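Local atomic coordinates of chitin oligosaccharide binding protein NagB2 (Paenibacillus sp. FPU-7, PDB entry 7EHU), a protein that binds chitin oligosaccharides as an extracellular solute-binding protein, probably capturing them for uptake by an ABC transporter. Residues 32-37 with 316-321; 168-173 with 300-305; 152-157 with 288-293. All blocks are in the same frame, centred on the assembly; numbering follows the deposited sequence.

In the fold
The three contacts lie toward the two ends of an elongated, two-lobed chain. Contact 1 joins strands 30-36 and 309-320 beside the bound sugar; contacts 2 and 3 lie across the chain's centre from it, their centres about 39 and 34 Å from that of contact 1. Contacts 2 and 3 are about 23 Å apart, centre to centre, at the starts of the consecutive helices 170-182 and 155-160. Along the chain, residues 32-37 come first and 316-321 last, and the segments of contacts 2 and 3 alternate between them. Strands 138-154 and 309-320 are neighbours in one sheet, which ties contact 3 to contact 1 and illustrates how solute-binding lobes are built from interleaved chain segments.

Contact 1 (32-37 with 316-321); sequences LTLRHI and NGYGFS. With NAG (2-acetamido-2-deoxy-beta-D-glucopyranose), chain B.
Tyr318 spans the gap between strands 32-36 and 316-320, whose axes stay 8.9 Å apart and run nearly antiparallel at 157° without a hydrogen bond between them. Strand 93-97 pairs with both, so a side chain rather than a backbone ladder makes this second-neighbour contact. The tight part is the rim of the tyrosine ring. A chi1 of -71° sets CG anti to the carbonyl carbon, on a side chain that points toward 32-37. Atom CE1 of Tyr318 meets the carbonyl O of Arg35 at 3.6 Å, an edge approach in the ring plane, and lies 3.9 Å from CD2 of Leu34, whose side chain crosses that of Tyr318 at about a right angle. The hydroxyl OH of Tyr318 reaches CB of His36 at 3.6 Å. Leu50 of helix 44-60 touches both Tyr318 and His36, and Phe339 meets the tyrosine ring edge-to-face.

Toward the sugar the packing becomes looser and polar. A water accepts from Ile37 N at 3.0 Å and also bonds to Tyr318 OH, bridging the two segments. Beyond it Ile37 CD1 and Asn316 OD1 approach tip to tip, no closer than 4.1 Å. Asn316 OD1 takes a nearly straight hydrogen bond from N2 of the N-acetylglucosamine, 2.9 Å long with an angle of 166° at the hydrogen, while its ND2 donates to Asn95 OD1, which should fix the amide's rotation. Ile37 touches another sugar unit. The residue just after strand 30-36 and one within strand 309-320 together line the oligosaccharide pocket, as in the periplasmic-binding-protein fold.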
# COMPACT_ATOMS: atom_id res chain seq x y z
N LEU A 32 26.22 -4.97 6.85
CA LEU A 32 24.85 -5.39 6.56
C LEU A 32 24.27 -4.43 5.53
O LEU A 32 24.41 -3.21 5.66
CB LEU A 32 23.98 -5.35 7.83
CG LEU A 32 24.41 -6.35 8.92
CD1 LEU A 32 25.39 -5.70 9.87
CD2 LEU A 32 23.20 -6.86 9.68
N THR A 33 23.62 -4.97 4.52
CA THR A 33 22.86 -4.16 3.58
C THR A 33 21.43 -4.03 4.08
O THR A 33 20.80 -5.01 4.46
CB THR A 33 22.90 -4.76 2.19
OG1 THR A 33 24.27 -4.81 1.77
CG2 THR A 33 22.06 -3.94 1.19
N LEU A 34 20.94 -2.79 4.07
CA LEU A 34 19.59 -2.45 4.50
C LEU A 34 18.88 -1.90 3.27
O LEU A 34 19.11 -0.75 2.87
CB LEU A 34 19.63 -1.45 5.65
CG LEU A 34 18.35 -1.29 6.45
CD1 LEU A 34 18.61 -0.37 7.65
CD2 LEU A 34 17.18 -0.75 5.62
N ARG A 35 18.04 -2.74 2.66
CA ARG A 35 17.25 -2.39 1.49
C ARG A 35 15.98 -1.66 1.93
O ARG A 35 15.17 -2.21 2.68
CB ARG A 35 16.90 -3.66 0.72
CG ARG A 35 15.88 -3.49 -0.40
CD ARG A 35 16.41 -2.76 -1.64
NE ARG A 35 17.69 -3.30 -2.04
CZ ARG A 35 17.89 -4.51 -2.55
NH1 ARG A 35 16.87 -5.32 -2.75
NH2 ARG A 35 19.12 -4.94 -2.80
N HIS A 36 15.80 -0.44 1.43
CA HIS A 36 14.62 0.35 1.76
C HIS A 36 14.10 0.98 0.48
O HIS A 36 14.77 0.99 -0.56
CB HIS A 36 14.94 1.42 2.80
CG HIS A 36 15.83 2.49 2.27
ND1 HIS A 36 15.34 3.63 1.66
CD2 HIS A 36 17.18 2.59 2.23
CE1 HIS A 36 16.35 4.38 1.28
NE2 HIS A 36 17.48 3.79 1.62
N ILE A 37 12.88 1.51 0.56
CA ILE A 37 12.18 2.07 -0.60
C ILE A 37 12.01 3.59 -0.49
O ILE A 37 11.27 4.19 -1.28
CB ILE A 37 10.84 1.36 -0.83
CG1 ILE A 37 9.92 1.47 0.40
CG2 ILE A 37 11.07 -0.10 -1.21
CD1 ILE A 37 8.50 1.04 0.10
N ASN A 316 3.33 -3.89 5.19
CA ASN A 316 4.65 -3.53 4.68
C ASN A 316 5.57 -3.14 5.81
O ASN A 316 5.20 -2.36 6.70
CB ASN A 316 4.53 -2.40 3.65
CG ASN A 316 5.85 -2.10 2.95
OD1 ASN A 316 6.33 -0.96 2.96
ND2 ASN A 316 6.46 -3.12 2.33
N GLY A 317 6.77 -3.70 5.80
CA GLY A 317 7.76 -3.37 6.81
C GLY A 317 9.06 -4.07 6.49
O GLY A 317 9.33 -4.29 5.32
N TYR A 318 9.85 -4.41 7.50
CA TYR A 318 11.15 -5.05 7.27
C TYR A 318 11.07 -6.55 7.57
O TYR A 318 10.47 -6.98 8.57
CB TYR A 318 12.24 -4.38 8.12
CG TYR A 318 12.55 -3.01 7.58
CD1 TYR A 318 13.19 -2.86 6.36
CD2 TYR A 318 12.15 -1.84 8.25
CE1 TYR A 318 13.43 -1.60 5.83
CE2 TYR A 318 12.39 -0.59 7.72
CZ TYR A 318 13.02 -0.48 6.52
OH TYR A 318 13.25 0.75 5.93
N GLY A 319 11.70 -7.31 6.68
CA GLY A 319 12.07 -8.68 6.93
C GLY A 319 13.59 -8.82 6.92
O GLY A 319 14.33 -7.88 6.59
N PHE A 320 14.04 -10.02 7.29
CA PHE A 320 15.44 -10.26 7.60
C PHE A 320 15.89 -11.57 6.98
O PHE A 320 15.14 -12.55 6.97
CB PHE A 320 15.64 -10.25 9.13
CG PHE A 320 15.08 -9.00 9.74
CD1 PHE A 320 15.84 -7.85 9.78
CD2 PHE A 320 13.76 -8.95 10.16
CE1 PHE A 320 15.31 -6.67 10.25
CE2 PHE A 320 13.22 -7.77 10.63
CZ PHE A 320 14.00 -6.62 10.70
N SER A 321 17.10 -11.60 6.45
CA SER A 321 17.60 -12.84 5.88
C SER A 321 17.75 -13.90 6.96
O SER A 321 18.17 -13.62 8.08
CB SER A 321 18.95 -12.58 5.20
OG SER A 321 19.45 -13.81 4.73
C1 NAG B . 4.89 2.84 1.30
C2 NAG B . 3.98 1.83 1.97
C3 NAG B . 3.66 0.67 1.04
C4 NAG B . 3.21 1.16 -0.33
C5 NAG B . 4.24 2.15 -0.85
C6 NAG B . 3.89 2.77 -2.19
C7 NAG B . 4.32 1.71 4.43
C8 NAG B . 5.12 1.07 5.52
N2 NAG B . 4.62 1.32 3.18
O3 NAG B . 2.66 -0.12 1.66
O4 NAG B . 3.18 0.06 -1.24
O5 NAG B . 4.34 3.23 0.08
O6 NAG B . 4.94 3.62 -2.65
O7 NAG B . 3.42 2.51 4.67
O HOH W 1 11.85 0.70 3.31

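Contact 2 (168-173 with 300-305); sequences KTWDEF and PNIGGK
Lys168 and Trp170 flank a single beta bridge between Thr169 and Asn301: Asn301 N donates to Lys168 O at 3.0 Å, almost straight at 177°, and Trp170 N donates to Asn301 O at 2.8 Å. The second bond reaches its oxygen from above the carbonyl plane.

Pro300 fits against the first turn of helix 170-182. Its CB lies 3.6 Å from Thr169 C, and its CG makes an off-centre CH-pi contact, 4.2 Å from the centroid of the Phe173 ring. Alongside, Trp170 and Ile302 run side by side in the same direction; Ile302 CG1 is 3.8 Å from Trp170 CB, and CD1 lies above one face of the indole, toward its rim. Arg238 adds a cation-pi contact to the indole, while Leu207 of helix 197-212 also touches Trp170.

At the helix start, Thr169 is the N-cap, its OG1 accepting from Glu172 N at 3.1 Å, while Glu172 OE1 turns back to accept from Lys168 N, the residue before the cap. The arrangement is a threonine N-cap whose flanking backbone is bridged to the 300-305 loop, joining the beginning of helix 170-182 to the connection between strands 294-297 and 309-320.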
# COMPACT_ATOMS: atom_id res chain seq x y z
N LYS A 168 -21.60 8.87 -0.08
CA LYS A 168 -21.64 7.63 0.69
C LYS A 168 -22.03 6.43 -0.15
O LYS A 168 -21.70 5.29 0.22
CB LYS A 168 -22.68 7.74 1.81
CG LYS A 168 -22.36 8.77 2.84
CD LYS A 168 -23.44 8.73 3.92
CE LYS A 168 -23.52 9.97 4.74
NZ LYS A 168 -23.66 11.14 3.84
N THR A 169 -22.74 6.65 -1.25
CA THR A 169 -23.22 5.58 -2.11
C THR A 169 -22.70 5.78 -3.52
O THR A 169 -22.25 6.87 -3.89
CB THR A 169 -24.75 5.57 -2.18
OG1 THR A 169 -25.15 6.74 -2.91
CG2 THR A 169 -25.39 5.54 -0.78
N TRP A 170 -22.74 4.70 -4.31
CA TRP A 170 -22.27 4.77 -5.68
C TRP A 170 -23.05 5.80 -6.48
O TRP A 170 -22.47 6.53 -7.29
CB TRP A 170 -22.36 3.38 -6.34
CG TRP A 170 -21.85 3.37 -7.75
CD1 TRP A 170 -22.59 3.38 -8.90
CD2 TRP A 170 -20.47 3.38 -8.15
NE1 TRP A 170 -21.75 3.39 -10.00
CE2 TRP A 170 -20.45 3.40 -9.57
CE3 TRP A 170 -19.26 3.39 -7.46
CZ2 TRP A 170 -19.27 3.40 -10.29
CZ3 TRP A 170 -18.08 3.39 -8.19
CH2 TRP A 170 -18.09 3.41 -9.59
N ASP A 171 -24.36 5.90 -6.25
CA ASP A 171 -25.16 6.87 -6.99
C ASP A 171 -24.76 8.30 -6.64
O ASP A 171 -24.70 9.17 -7.52
CB ASP A 171 -26.65 6.61 -6.76
CG ASP A 171 -27.17 5.41 -7.58
OD1 ASP A 171 -28.29 4.94 -7.30
OD2 ASP A 171 -26.44 4.93 -8.48
N GLU A 172 -24.46 8.57 -5.36
CA GLU A 172 -23.99 9.90 -5.00
C GLU A 172 -22.61 10.16 -5.60
O GLU A 172 -22.29 11.29 -6.00
CB GLU A 172 -23.93 10.05 -3.47
CG GLU A 172 -25.29 10.04 -2.77
CD GLU A 172 -25.19 10.09 -1.23
OE1 GLU A 172 -24.11 9.85 -0.65
OE2 GLU A 172 -26.22 10.38 -0.59
N PHE A 173 -21.78 9.12 -5.68
CA PHE A 173 -20.44 9.23 -6.25
C PHE A 173 -20.52 9.57 -7.73
O PHE A 173 -19.85 10.49 -8.21
CB PHE A 173 -19.71 7.90 -6.00
CG PHE A 173 -18.29 7.84 -6.51
CD1 PHE A 173 -17.28 8.59 -5.92
CD2 PHE A 173 -17.95 6.98 -7.53
CE1 PHE A 173 -15.96 8.49 -6.38
CE2 PHE A 173 -16.65 6.89 -7.98
CZ PHE A 173 -15.66 7.65 -7.42
N PRO A 300 -17.30 4.29 -1.87
CA PRO A 300 -18.75 4.33 -1.63
C PRO A 300 -19.44 2.99 -1.84
O PRO A 300 -18.96 2.10 -2.53
CB PRO A 300 -19.24 5.34 -2.67
CG PRO A 300 -18.23 5.24 -3.79
CD PRO A 300 -16.91 5.02 -3.09
N ASN A 301 -20.63 2.87 -1.25
CA ASN A 301 -21.38 1.62 -1.27
C ASN A 301 -22.09 1.40 -2.60
O ASN A 301 -22.90 2.24 -3.05
CB ASN A 301 -22.38 1.60 -0.11
CG ASN A 301 -21.72 1.50 1.26
OD1 ASN A 301 -20.58 1.04 1.38
ND2 ASN A 301 -22.40 1.99 2.28
N ILE A 302 -21.81 0.26 -3.24
CA ILE A 302 -22.48 -0.15 -4.46
C ILE A 302 -23.74 -0.96 -4.18
O ILE A 302 -24.64 -1.00 -5.02
CB ILE A 302 -21.51 -0.92 -5.38
CG1 ILE A 302 -20.54 0.07 -6.05
CG2 ILE A 302 -22.25 -1.75 -6.46
CD1 ILE A 302 -19.41 -0.56 -6.81
N GLY A 303 -23.82 -1.61 -3.01
CA GLY A 303 -24.94 -2.45 -2.65
C GLY A 303 -24.52 -3.91 -2.72
O GLY A 303 -24.18 -4.39 -3.81
N GLY A 304 -24.53 -4.62 -1.60
CA GLY A 304 -24.10 -6.00 -1.59
C GLY A 304 -23.09 -6.30 -0.50
O GLY A 304 -22.90 -5.53 0.45
N LYS A 305 -22.39 -7.44 -0.68
CA LYS A 305 -21.46 -7.95 0.33
C LYS A 305 -20.21 -7.10 0.47
O LYS A 305 -19.48 -7.27 1.46
CB LYS A 305 -21.02 -9.38 -0.01
CG LYS A 305 -21.95 -10.49 0.49
CD LYS A 305 -21.62 -11.83 -0.16
CE LYS A 305 -22.56 -12.95 0.32
NZ LYS A 305 -22.09 -13.62 1.57

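Contact 3 (152-157 with 288-293); sequences YYNTKL and STVKDN
Asn293 O collects several contacts at the junction where strand 152-154 turns into a helix. Thr155 N donates to it in a hydrogen bond 3.0 Å long, with the donor well above the carbonyl plane (52°). Asn154 CA adds a CA-H...O contact at 3.4 Å. A water also links Thr155 and Asn293, donating to Asn293 OD1 and bonding to Thr155 OG1, each at 2.7 Å.

Asn154 works in two directions. Its chi1 of -175° sets CG anti to the backbone N. From there OD1 accepts from Leu157 N at 2.9 Å, and more weakly from Lys156 N. The other branch, ND2, lies 3.3 Å from CG1 of Val290, which itself packs on Phe264 of helix 257-265. CB of Lys156 rests 4.1 Å from CB of Asn293; the lysine chain then bends at chi2, and its NZ pairs with Asp160.

The partner loop is folded by two type I turns, from Ser288 to Lys291 and from Val290 to Asn293, with an ST turn in which Ser288 OG accepts from Val290 N. After Asn293 the chain enters strand 294-297, which pairs antiparallel with strand 138-154. The arrangement is an asparagine N-cap at a strand-to-helix junction, packed beside the turn that leads into the neighbouring antiparallel strand.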
# COMPACT_ATOMS: atom_id res chain seq x y z
N TYR A 152 -8.94 10.59 -1.06
CA TYR A 152 -8.68 11.97 -0.69
C TYR A 152 -9.45 12.86 -1.67
O TYR A 152 -9.55 12.55 -2.86
CB TYR A 152 -7.19 12.25 -0.85
CG TYR A 152 -6.29 11.51 0.11
CD1 TYR A 152 -5.94 12.06 1.34
CD2 TYR A 152 -5.75 10.27 -0.23
CE1 TYR A 152 -5.07 11.40 2.21
CE2 TYR A 152 -4.91 9.62 0.61
CZ TYR A 152 -4.56 10.18 1.82
OH TYR A 152 -3.69 9.50 2.64
N TYR A 153 -10.01 13.97 -1.19
CA TYR A 153 -10.76 14.83 -2.09
C TYR A 153 -10.59 16.30 -1.71
O TYR A 153 -10.29 16.66 -0.57
CB TYR A 153 -12.24 14.41 -2.20
CG TYR A 153 -13.16 14.93 -1.13
CD1 TYR A 153 -13.28 14.27 0.10
CD2 TYR A 153 -13.99 16.02 -1.36
CE1 TYR A 153 -14.16 14.71 1.05
CE2 TYR A 153 -14.89 16.46 -0.40
CZ TYR A 153 -14.97 15.80 0.80
OH TYR A 153 -15.86 16.24 1.74
N ASN A 154 -10.76 17.13 -2.73
CA ASN A 154 -10.62 18.57 -2.61
C ASN A 154 -11.99 19.17 -2.30
O ASN A 154 -12.89 19.15 -3.14
CB ASN A 154 -10.01 19.09 -3.90
CG ASN A 154 -9.70 20.56 -3.86
OD1 ASN A 154 -10.47 21.36 -3.30
ND2 ASN A 154 -8.55 20.92 -4.38
N THR A 155 -12.13 19.68 -1.08
CA THR A 155 -13.42 20.18 -0.64
C THR A 155 -13.78 21.47 -1.37
O THR A 155 -14.97 21.78 -1.53
CB THR A 155 -13.41 20.42 0.87
OG1 THR A 155 -12.25 21.18 1.26
CG2 THR A 155 -13.39 19.10 1.63
N LYS A 156 -12.78 22.23 -1.82
CA LYS A 156 -13.02 23.45 -2.59
C LYS A 156 -13.54 23.11 -3.99
O LYS A 156 -14.52 23.69 -4.44
CB LYS A 156 -11.71 24.24 -2.69
CG LYS A 156 -11.71 25.65 -3.26
CD LYS A 156 -11.52 25.48 -4.74
CE LYS A 156 -11.22 26.73 -5.51
NZ LYS A 156 -11.13 26.45 -7.01
N LEU A 157 -12.86 22.19 -4.69
CA LEU A 157 -13.32 21.84 -6.02
C LEU A 157 -14.69 21.18 -5.97
O LEU A 157 -15.53 21.41 -6.85
CB LEU A 157 -12.30 20.92 -6.70
CG LEU A 157 -10.96 21.55 -7.06
CD1 LEU A 157 -10.02 20.48 -7.58
CD2 LEU A 157 -11.10 22.68 -8.09
N SER A 288 1.76 21.40 -1.52
CA SER A 288 0.33 21.09 -1.62
C SER A 288 -0.52 22.35 -1.47
O SER A 288 -0.62 22.92 -0.38
CB SER A 288 -0.10 20.08 -0.57
OG SER A 288 -1.50 19.91 -0.71
N THR A 289 -1.18 22.74 -2.55
CA THR A 289 -2.11 23.85 -2.47
C THR A 289 -3.46 23.45 -1.89
O THR A 289 -4.29 24.33 -1.66
CB THR A 289 -2.35 24.46 -3.86
OG1 THR A 289 -2.81 23.43 -4.75
CG2 THR A 289 -1.07 25.12 -4.42
N VAL A 290 -3.69 22.16 -1.66
CA VAL A 290 -4.95 21.66 -1.13
C VAL A 290 -4.89 21.36 0.36
O VAL A 290 -5.88 20.87 0.92
CB VAL A 290 -5.41 20.40 -1.91
CG1 VAL A 290 -5.37 20.68 -3.42
CG2 VAL A 290 -4.58 19.17 -1.56
N LYS A 291 -3.77 21.67 1.03
CA LYS A 291 -3.56 21.22 2.41
C LYS A 291 -4.60 21.77 3.38
O LYS A 291 -4.82 21.15 4.42
CB LYS A 291 -2.16 21.63 2.88
CG LYS A 291 -1.98 23.12 3.09
CD LYS A 291 -0.53 23.48 3.34
CE LYS A 291 -0.34 24.99 3.59
NZ LYS A 291 -1.15 25.49 4.74
N ASP A 292 -5.26 22.89 3.06
CA ASP A 292 -6.29 23.45 3.92
C ASP A 292 -7.70 23.27 3.33
O ASP A 292 -8.66 23.85 3.86
CB ASP A 292 -6.02 24.91 4.25
CG ASP A 292 -4.67 25.11 4.86
OD1 ASP A 292 -4.36 24.42 5.85
OD2 ASP A 292 -3.90 25.97 4.39
N ASN A 293 -7.84 22.47 2.28
CA ASN A 293 -9.10 22.24 1.59
C ASN A 293 -9.19 20.79 1.12
O ASN A 293 -9.47 20.51 -0.04
CB ASN A 293 -9.28 23.19 0.42
CG ASN A 293 -9.44 24.62 0.84
OD1 ASN A 293 -10.55 25.05 1.22
ND2 ASN A 293 -8.36 25.37 0.81
O HOH W 2 -12.87 23.77 1.77